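Local coordinates for protein catalase (Pseudomonas syringae, PDB 1M7S) that decomposes hydrogen peroxide into water and oxygen with the help of a heme cofactor, protecting the cell from the toxicity of peroxide, at residues A[129-134]-A[163-168]; A[125-130]-A[189-194]. All coordinates share one frame; numbering follows the deposited sequence.

Contact 1: residues A[129-134]-A[163-168]; sequences FFIRDA and SHVPEA. With HEM (protoporphyrin IX containing Fe), chain E.
In the loop that borders the heme pocket of this catalase after strand 117-124, where Phe129 and Ala134 touch the heme, Phe130, Ile131 and Arg132 pack against Val165, Glu167 and Ala168 of the turn between helices 155-163 and 169-176. No direct hydrogen bond joins the two segments; the contact rests on packing, three bridging waters and the nearness of opposite charges. The CB of Glu167 sits over one face of the Arg132 guanidinium, 3.3 Å above its plane and displaced toward the rim. The Glu167 chain bends at chi2 (-96°), bringing the carboxylate back near the guanidinium; the two planes are 17° apart. Although OE1 comes to 4.0 Å from Arg132 NH2, it lies well out of that plane, so any attraction is probably one between charges alone, with no N-H directed at the oxygen. Water instead carries the link: one molecule, at the guanidinium edge, accepts a hydrogen bond from NH2 and donates one to OE1, while another connects OE1 with Arg132 N. The salt bridges of this guanidinium are to Glu409 and Asp274. Farther in, Phe130 O lies 3.2 Å from Ala168 CA but is badly angled for Ala168 N, which bonds to Val165 O. A third water donates to both Phe129 O and Glu167 O. Phe130 CB rests 4.2 Å from Ala168 CB, and Ile131 CG2 meets Val165 CG1. Around this seam, Phe130 and Ile131 reach Met140 of helix 137-144, Phe130 also touches Leu172 of helix 169-176, and Ile131 leans on Leu324 of helix 323-339.

Contact 2: residues A[125-130]-A[189-194]; sequences NFPTFF and DGNGVH. With HEM (protoporphyrin IX containing Fe), chain E.
Val193, packed against the backbone of Phe126 and Pro127, has a positive phi (71°, with psi -65°), an uncommon conformation for a beta-branched residue. These values and the weak bond from His194 N to Gly192 O define a classic gamma turn with Val193 at its middle. The turn places both valine methyls against the 125-130 backbone and the heme vinyl. CG1, anti to the backbone N (chi1 -177°), lies 3.6 Å from Pro127 O and 3.5 Å from the vinyl carbon CBB of the heme, whereas CG2 approaches Phe126 O. The tip of the His194 imidazole reaches the same vinyl, NE2 being 3.4 Å from CBB; ND1 and NE2 are hydrogen-bonded to Asp322 and Arg328. Phe129 completes the grip. One face of its ring covers the vinyl carbon CAB, 3.6 Å above the ring plane and toward the rim, and the other face receives CD1 of Phe130 over its centre. The direct polar link is made by Asn191, whose ND2 donates to Asn125 O at 2.9 Å. This bond is bent, and the donor stands above the carbonyl plane. The amide carbon CG of Asn191 meanwhile rests against Pro127 CB, the two side chains lying alongside and pointing the same way. Asp189 O is buried without a conventional partner; the CA-H of Asn125, 3.2 Å away, offers it a weaker contact. A water bonded to Pro127 O bridges weakly to Val193 O. Strand 190-191 pairs with strand 205-214, and Asn191 is backbone-bonded to Asn124, a predicted active-site residue. Together the segments form the part of the heme pocket wall that packs round one vinyl group, beside the catalase beta-barrel.

How the contacts relate
The two contacts use overlapping pieces of one loop, sharing Phe129 and Phe130, and illustrate how a single irregular chain can serve two neighbourhoods. Both are buried, but contact 2 lies nearer the middle of the chain, its centre about 9 Å from the centre of the chain against about 17 Å for contact 1. Contact 2 joins the loop to the short strand 190-191, which pairs with 205-214, and is built from hydrocarbon, a single direct hydrogen bond from an asparagine amide and the heme edge. Contact 1 faces a turn between helices, where a charged pair is mediated by water. Both include residues that touch the heme, yet only in contact 2 do both segments supply them.

Contact 1: residues A[129-134]-A[163-168]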
loop_
_atom_site.group_PDB
_atom_site.type_symbol
_atom_site.label_atom_id
_atom_site.label_comp_id
_atom_site.label_asym_id
_atom_site.label_seq_id
_atom_site.Cartn_x
_atom_site.Cartn_y
_atom_site.Cartn_z
ATOM N N PHE A 129 4.487 -25.850 -21.551
ATOM C CA PHE A 129 4.602 -25.530 -20.118
ATOM C C PHE A 129 4.477 -26.805 -19.296
ATOM O O PHE A 129 4.234 -27.890 -19.860
ATOM C CB PHE A 129 3.494 -24.538 -19.755
ATOM C CG PHE A 129 3.897 -23.742 -18.539
ATOM C CD1 PHE A 129 3.144 -23.809 -17.369
ATOM C CD2 PHE A 129 5.022 -22.937 -18.586
ATOM C CE1 PHE A 129 3.538 -23.063 -16.281
ATOM C CE2 PHE A 129 5.420 -22.199 -17.485
ATOM C CZ PHE A 129 4.670 -22.277 -16.322
ATOM N N PHE A 130 4.775 -26.750 -18.011
ATOM C CA PHE A 130 4.763 -27.943 -17.182
ATOM C C PHE A 130 3.361 -28.364 -16.807
ATOM O O PHE A 130 3.204 -29.551 -16.452
ATOM C CB PHE A 130 5.566 -27.677 -15.899
ATOM C CG PHE A 130 6.926 -27.070 -16.173
ATOM C CD1 PHE A 130 7.127 -25.698 -16.138
ATOM C CD2 PHE A 130 8.015 -27.905 -16.334
ATOM C CE1 PHE A 130 8.390 -25.166 -16.362
ATOM C CE2 PHE A 130 9.286 -27.393 -16.533
ATOM C CZ PHE A 130 9.476 -26.022 -16.565
ATOM N N ILE A 131 2.428 -27.402 -16.714
ATOM C CA ILE A 131 1.099 -27.812 -16.242
ATOM C C ILE A 131 0.032 -27.368 -17.244
ATOM O O ILE A 131 0.427 -26.609 -18.125
ATOM C CB ILE A 131 0.772 -27.189 -14.868
ATOM C CG1 ILE A 131 1.006 -25.687 -14.913
ATOM C CG2 ILE A 131 1.570 -27.899 -13.782
ATOM C CD1 ILE A 131 0.504 -24.915 -13.672
ATOM N N ARG A 132 -1.202 -27.878 -17.121
ATOM C CA ARG A 132 -2.166 -27.464 -18.154
ATOM C C ARG A 132 -3.384 -26.760 -17.618
ATOM O O ARG A 132 -4.329 -26.559 -18.417
ATOM C CB ARG A 132 -2.560 -28.742 -18.944
ATOM C CG ARG A 132 -3.113 -29.834 -18.040
ATOM C CD ARG A 132 -3.696 -30.974 -18.838
ATOM N NE ARG A 132 -2.853 -31.648 -19.814
ATOM C CZ ARG A 132 -2.528 -32.937 -19.678
ATOM N NH1 ARG A 132 -1.851 -33.520 -20.664
ATOM N NH2 ARG A 132 -2.867 -33.595 -18.551
ATOM N N ASP A 133 -3.428 -26.506 -16.288
ATOM C CA ASP A 133 -4.594 -25.817 -15.740
ATOM C C ASP A 133 -4.068 -24.788 -14.764
ATOM O O ASP A 133 -3.247 -25.170 -13.932
ATOM C CB ASP A 133 -5.611 -26.794 -15.105
ATOM C CG ASP A 133 -6.915 -26.148 -14.707
ATOM O OD1 ASP A 133 -6.883 -25.074 -14.036
ATOM O OD2 ASP A 133 -8.055 -26.657 -15.006
ATOM N N ALA A 134 -4.470 -23.543 -14.844
ATOM C CA ALA A 134 -3.978 -22.471 -13.970
ATOM C C ALA A 134 -4.306 -22.657 -12.510
ATOM O O ALA A 134 -3.559 -22.110 -11.679
ATOM C CB ALA A 134 -4.493 -21.118 -14.465
ATOM N N SER A 163 5.873 -35.694 -9.365
ATOM C CA SER A 163 5.511 -37.117 -9.334
ATOM C C SER A 163 4.002 -37.326 -9.433
ATOM O O SER A 163 3.571 -38.395 -9.909
ATOM C CB SER A 163 6.063 -37.810 -8.076
ATOM O OG SER A 163 5.367 -37.453 -6.898
ATOM N N HIS A 164 3.129 -36.348 -9.143
ATOM C CA HIS A 164 1.707 -36.433 -9.371
ATOM C C HIS A 164 1.290 -35.782 -10.689
ATOM O O HIS A 164 0.101 -35.620 -10.978
ATOM C CB HIS A 164 0.965 -35.649 -8.249
ATOM C CG HIS A 164 1.353 -36.088 -6.864
ATOM N ND1 HIS A 164 2.527 -35.634 -6.294
ATOM C CD2 HIS A 164 0.770 -36.927 -5.960
ATOM C CE1 HIS A 164 2.671 -36.170 -5.084
ATOM N NE2 HIS A 164 1.618 -36.938 -4.882
ATOM N N VAL A 165 2.256 -35.320 -11.501
ATOM C CA VAL A 165 1.990 -34.528 -12.702
ATOM C C VAL A 165 2.730 -35.044 -13.928
ATOM O O VAL A 165 3.710 -34.507 -14.438
ATOM C CB VAL A 165 2.423 -33.058 -12.412
ATOM C CG1 VAL A 165 1.981 -32.124 -13.563
ATOM C CG2 VAL A 165 1.827 -32.491 -11.123
ATOM N N PRO A 166 2.261 -36.134 -14.521
ATOM C CA PRO A 166 2.816 -36.798 -15.676
ATOM C C PRO A 166 2.800 -35.886 -16.923
ATOM O O PRO A 166 3.708 -36.003 -17.789
ATOM C CB PRO A 166 1.954 -38.087 -15.928
ATOM C CG PRO A 166 0.689 -37.780 -15.171
ATOM C CD PRO A 166 1.029 -36.798 -14.054
ATOM N N GLU A 167 1.907 -34.901 -16.928
ATOM C CA GLU A 167 1.875 -33.920 -18.018
ATOM C C GLU A 167 3.088 -32.989 -18.031
ATOM O O GLU A 167 3.381 -32.365 -19.078
ATOM C CB GLU A 167 0.565 -33.159 -18.037
ATOM C CG GLU A 167 0.368 -32.260 -16.807
ATOM C CD GLU A 167 -0.467 -32.982 -15.729
ATOM O OE1 GLU A 167 -1.270 -32.234 -15.095
ATOM O OE2 GLU A 167 -0.256 -34.220 -15.485
ATOM N N ALA A 168 3.868 -32.885 -16.945
ATOM C CA ALA A 168 5.106 -32.084 -16.934
ATOM C C ALA A 168 6.351 -32.710 -17.569
ATOM O O ALA A 168 7.352 -32.042 -17.820
ATOM C CB ALA A 168 5.474 -31.822 -15.495
HETATM C CHA HEM E . 4.962 -13.224 -15.318
HETATM C CHB HEM E . 5.207 -16.231 -19.102
HETATM C CHC HEM E . 2.039 -19.178 -16.950
HETATM C CHD HEM E . 1.072 -15.711 -13.681
HETATM C C1A HEM E . 5.301 -13.802 -16.519
HETATM C C2A HEM E . 6.304 -13.248 -17.461
HETATM C C3A HEM E . 6.370 -14.077 -18.501
HETATM C C4A HEM E . 5.448 -15.171 -18.247
HETATM C CMA HEM E . 7.220 -13.964 -19.774
HETATM C CAA HEM E . 7.046 -11.931 -17.181
HETATM C CBA HEM E . 6.485 -10.691 -17.956
HETATM C CGA HEM E . 7.449 -9.495 -17.736
HETATM O O1A HEM E . 6.939 -8.579 -17.045
HETATM O O2A HEM E . 8.537 -9.636 -18.328
HETATM C C1B HEM E . 4.352 -17.275 -18.874
HETATM C C2B HEM E . 4.053 -18.351 -19.810
HETATM C C3B HEM E . 3.180 -19.180 -19.201
HETATM C C4B HEM E . 2.907 -18.638 -17.899
HETATM C CMB HEM E . 4.686 -18.462 -21.204
HETATM C CAB HEM E . 2.538 -20.485 -19.675
HETATM C CBB HEM E . 2.340 -20.787 -20.944
HETATM C C1C HEM E . 1.440 -18.444 -15.958
HETATM C C2C HEM E . 0.215 -18.805 -15.283
HETATM C C3C HEM E . -0.070 -17.839 -14.401
HETATM C C4C HEM E . 1.006 -16.873 -14.468
HETATM C CMC HEM E . -0.659 -20.052 -15.587
HETATM C CAC HEM E . -1.253 -17.684 -13.425
HETATM C CBC HEM E . -2.519 -18.021 -13.725
HETATM C C1D HEM E . 2.106 -14.777 -13.815
HETATM C C2D HEM E . 2.271 -13.612 -12.961
HETATM C C3D HEM E . 3.329 -12.927 -13.401
HETATM C C4D HEM E . 3.861 -13.640 -14.543
HETATM C CMD HEM E . 1.335 -13.330 -11.773
HETATM C CAD HEM E . 3.919 -11.600 -12.843
HETATM C CBD HEM E . 3.358 -10.398 -13.687
HETATM C CGD HEM E . 3.704 -9.036 -13.115
HETATM O O1D HEM E . 3.707 -8.065 -13.950
HETATM O O2D HEM E . 3.941 -8.849 -11.896
HETATM N NA HEM E . 4.854 -14.991 -17.019
HETATM N NB HEM E . 3.622 -17.458 -17.717
HETATM N NC HEM E . 1.925 -17.271 -15.423
HETATM N ND HEM E . 3.070 -14.728 -14.802
HETATM FE FE HEM E . 3.316 -16.080 -16.270
HETATM O O HOH W 1 5.086 -30.476 -20.181
HETATM O O HOH W 2 -1.903 -29.542 -14.810
HETATM O O HOH W 3 -3.990 -32.733 -16.003
HETATM O O HOH W 4 4.968 -17.799 -15.459
#

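Contact 2: residues A[125-130]-A[189-194]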
loop_
_atom_site.group_PDB
_atom_site.type_symbol
_atom_site.label_atom_id
_atom_site.label_comp_id
_atom_site.label_asym_id
_atom_site.label_seq_id
_atom_site.Cartn_x
_atom_site.Cartn_y
_atom_site.Cartn_z
ATOM N N ASN A 125 10.763 -18.942 -24.043
ATOM C CA ASN A 125 11.531 -19.648 -25.083
ATOM C C ASN A 125 10.985 -21.061 -25.178
ATOM O O ASN A 125 10.878 -21.584 -26.307
ATOM C CB ASN A 125 13.042 -19.571 -24.794
ATOM C CG ASN A 125 13.450 -20.363 -23.558
ATOM O OD1 ASN A 125 12.703 -20.409 -22.575
ATOM N ND2 ASN A 125 14.626 -21.012 -23.564
ATOM N N PHE A 126 10.542 -21.724 -24.095
ATOM C CA PHE A 126 10.053 -23.103 -24.270
ATOM C C PHE A 126 8.660 -23.067 -24.887
ATOM O O PHE A 126 7.820 -22.264 -24.484
ATOM C CB PHE A 126 9.939 -23.841 -22.930
ATOM C CG PHE A 126 11.199 -24.093 -22.163
ATOM C CD1 PHE A 126 12.454 -23.940 -22.711
ATOM C CD2 PHE A 126 11.073 -24.553 -20.838
ATOM C CE1 PHE A 126 13.598 -24.155 -21.953
ATOM C CE2 PHE A 126 12.229 -24.829 -20.107
ATOM C CZ PHE A 126 13.482 -24.627 -20.661
ATOM N N PRO A 127 8.366 -23.941 -25.831
ATOM C CA PRO A 127 7.058 -23.867 -26.511
ATOM C C PRO A 127 5.907 -24.514 -25.778
ATOM O O PRO A 127 4.731 -24.542 -26.165
ATOM C CB PRO A 127 7.312 -24.607 -27.847
ATOM C CG PRO A 127 8.314 -25.628 -27.384
ATOM C CD PRO A 127 9.296 -24.883 -26.461
ATOM N N THR A 128 6.221 -25.191 -24.646
ATOM C CA THR A 128 5.231 -25.914 -23.861
ATOM C C THR A 128 5.452 -25.509 -22.387
ATOM O O THR A 128 6.532 -25.028 -22.063
ATOM C CB THR A 128 5.349 -27.443 -23.988
ATOM O OG1 THR A 128 6.683 -27.936 -23.817
ATOM C CG2 THR A 128 4.860 -27.810 -25.400
ATOM N N PHE A 129 4.487 -25.850 -21.551
ATOM C CA PHE A 129 4.602 -25.530 -20.118
ATOM C C PHE A 129 4.477 -26.805 -19.296
ATOM O O PHE A 129 4.234 -27.890 -19.860
ATOM C CB PHE A 129 3.494 -24.538 -19.755
ATOM C CG PHE A 129 3.897 -23.742 -18.539
ATOM C CD1 PHE A 129 3.144 -23.809 -17.369
ATOM C CD2 PHE A 129 5.022 -22.937 -18.586
ATOM C CE1 PHE A 129 3.538 -23.063 -16.281
ATOM C CE2 PHE A 129 5.420 -22.199 -17.485
ATOM C CZ PHE A 129 4.670 -22.277 -16.322
ATOM N N PHE A 130 4.775 -26.750 -18.011
ATOM C CA PHE A 130 4.763 -27.943 -17.182
ATOM C C PHE A 130 3.361 -28.364 -16.807
ATOM O O PHE A 130 3.204 -29.551 -16.452
ATOM C CB PHE A 130 5.566 -27.677 -15.899
ATOM C CG PHE A 130 6.926 -27.070 -16.173
ATOM C CD1 PHE A 130 7.127 -25.698 -16.138
ATOM C CD2 PHE A 130 8.015 -27.905 -16.334
ATOM C CE1 PHE A 130 8.390 -25.166 -16.362
ATOM C CE2 PHE A 130 9.286 -27.393 -16.533
ATOM C CZ PHE A 130 9.476 -26.022 -16.565
ATOM N N ASP A 189 14.676 -18.731 -29.150
ATOM C CA ASP A 189 13.414 -18.436 -29.828
ATOM C C ASP A 189 12.403 -17.978 -28.778
ATOM O O ASP A 189 12.672 -17.993 -27.592
ATOM C CB ASP A 189 12.863 -19.680 -30.527
ATOM C CG ASP A 189 13.482 -20.022 -31.859
ATOM O OD1 ASP A 189 14.394 -19.327 -32.339
ATOM O OD2 ASP A 189 13.016 -21.046 -32.449
ATOM N N GLY A 190 11.216 -17.581 -29.231
ATOM C CA GLY A 190 10.140 -17.208 -28.319
ATOM C C GLY A 190 8.876 -17.916 -28.830
ATOM O O GLY A 190 8.749 -18.278 -30.018
ATOM N N ASN A 191 8.000 -18.254 -27.888
ATOM C CA ASN A 191 6.760 -18.944 -28.241
ATOM C C ASN A 191 5.618 -18.413 -27.397
ATOM O O ASN A 191 5.810 -18.188 -26.211
ATOM C CB ASN A 191 6.893 -20.460 -27.995
ATOM C CG ASN A 191 7.851 -21.125 -28.974
ATOM O OD1 ASN A 191 7.505 -21.371 -30.110
ATOM N ND2 ASN A 191 9.095 -21.381 -28.570
ATOM N N GLY A 192 4.385 -18.339 -27.929
ATOM C CA GLY A 192 3.214 -17.935 -27.170
ATOM C C GLY A 192 2.754 -19.045 -26.239
ATOM O O GLY A 192 2.080 -18.735 -25.251
ATOM N N VAL A 193 3.168 -20.265 -26.521
ATOM C CA VAL A 193 2.786 -21.501 -25.867
ATOM C C VAL A 193 1.346 -21.892 -26.205
ATOM O O VAL A 193 1.143 -22.919 -26.883
ATOM C CB VAL A 193 3.029 -21.512 -24.361
ATOM C CG1 VAL A 193 2.665 -22.850 -23.773
ATOM C CG2 VAL A 193 4.537 -21.257 -24.103
ATOM N N HIS A 194 0.381 -21.108 -25.800
ATOM C CA HIS A 194 -1.014 -21.424 -26.063
ATOM C C HIS A 194 -1.423 -21.114 -27.497
ATOM O O HIS A 194 -0.845 -20.228 -28.104
ATOM C CB HIS A 194 -1.907 -20.457 -25.243
ATOM C CG HIS A 194 -1.445 -20.248 -23.846
ATOM N ND1 HIS A 194 -1.505 -21.280 -22.939
ATOM C CD2 HIS A 194 -0.884 -19.175 -23.212
ATOM C CE1 HIS A 194 -1.015 -20.847 -21.775
ATOM N NE2 HIS A 194 -0.657 -19.593 -21.918
HETATM C CHA HEM E . 4.962 -13.224 -15.318
HETATM C CHB HEM E . 5.207 -16.231 -19.102
HETATM C CHC HEM E . 2.039 -19.178 -16.950
HETATM C CHD HEM E . 1.072 -15.711 -13.681
HETATM C C1A HEM E . 5.301 -13.802 -16.519
HETATM C C2A HEM E . 6.304 -13.248 -17.461
HETATM C C3A HEM E . 6.370 -14.077 -18.501
HETATM C C4A HEM E . 5.448 -15.171 -18.247
HETATM C CMA HEM E . 7.220 -13.964 -19.774
HETATM C CAA HEM E . 7.046 -11.931 -17.181
HETATM C CBA HEM E . 6.485 -10.691 -17.956
HETATM C CGA HEM E . 7.449 -9.495 -17.736
HETATM O O1A HEM E . 6.939 -8.579 -17.045
HETATM O O2A HEM E . 8.537 -9.636 -18.328
HETATM C C1B HEM E . 4.352 -17.275 -18.874
HETATM C C2B HEM E . 4.053 -18.351 -19.810
HETATM C C3B HEM E . 3.180 -19.180 -19.201
HETATM C C4B HEM E . 2.907 -18.638 -17.899
HETATM C CMB HEM E . 4.686 -18.462 -21.204
HETATM C CAB HEM E . 2.538 -20.485 -19.675
HETATM C CBB HEM E . 2.340 -20.787 -20.944
HETATM C C1C HEM E . 1.440 -18.444 -15.958
HETATM C C2C HEM E . 0.215 -18.805 -15.283
HETATM C C3C HEM E . -0.070 -17.839 -14.401
HETATM C C4C HEM E . 1.006 -16.873 -14.468
HETATM C CMC HEM E . -0.659 -20.052 -15.587
HETATM C CAC HEM E . -1.253 -17.684 -13.425
HETATM C CBC HEM E . -2.519 -18.021 -13.725
HETATM C C1D HEM E . 2.106 -14.777 -13.815
HETATM C C2D HEM E . 2.271 -13.612 -12.961
HETATM C C3D HEM E . 3.329 -12.927 -13.401
HETATM C C4D HEM E . 3.861 -13.640 -14.543
HETATM C CMD HEM E . 1.335 -13.330 -11.773
HETATM C CAD HEM E . 3.919 -11.600 -12.843
HETATM C CBD HEM E . 3.358 -10.398 -13.687
HETATM C CGD HEM E . 3.704 -9.036 -13.115
HETATM O O1D HEM E . 3.707 -8.065 -13.950
HETATM O O2D HEM E . 3.941 -8.849 -11.896
HETATM N NA HEM E . 4.854 -14.991 -17.019
HETATM N NB HEM E . 3.622 -17.458 -17.717
HETATM N NC HEM E . 1.925 -17.271 -15.423
HETATM N ND HEM E . 3.070 -14.728 -14.802
HETATM FE FE HEM E . 3.316 -16.080 -16.270
HETATM O O HOH W 5 3.553 -24.435 -28.752
HETATM O O HOH W 4 4.968 -17.799 -15.459
#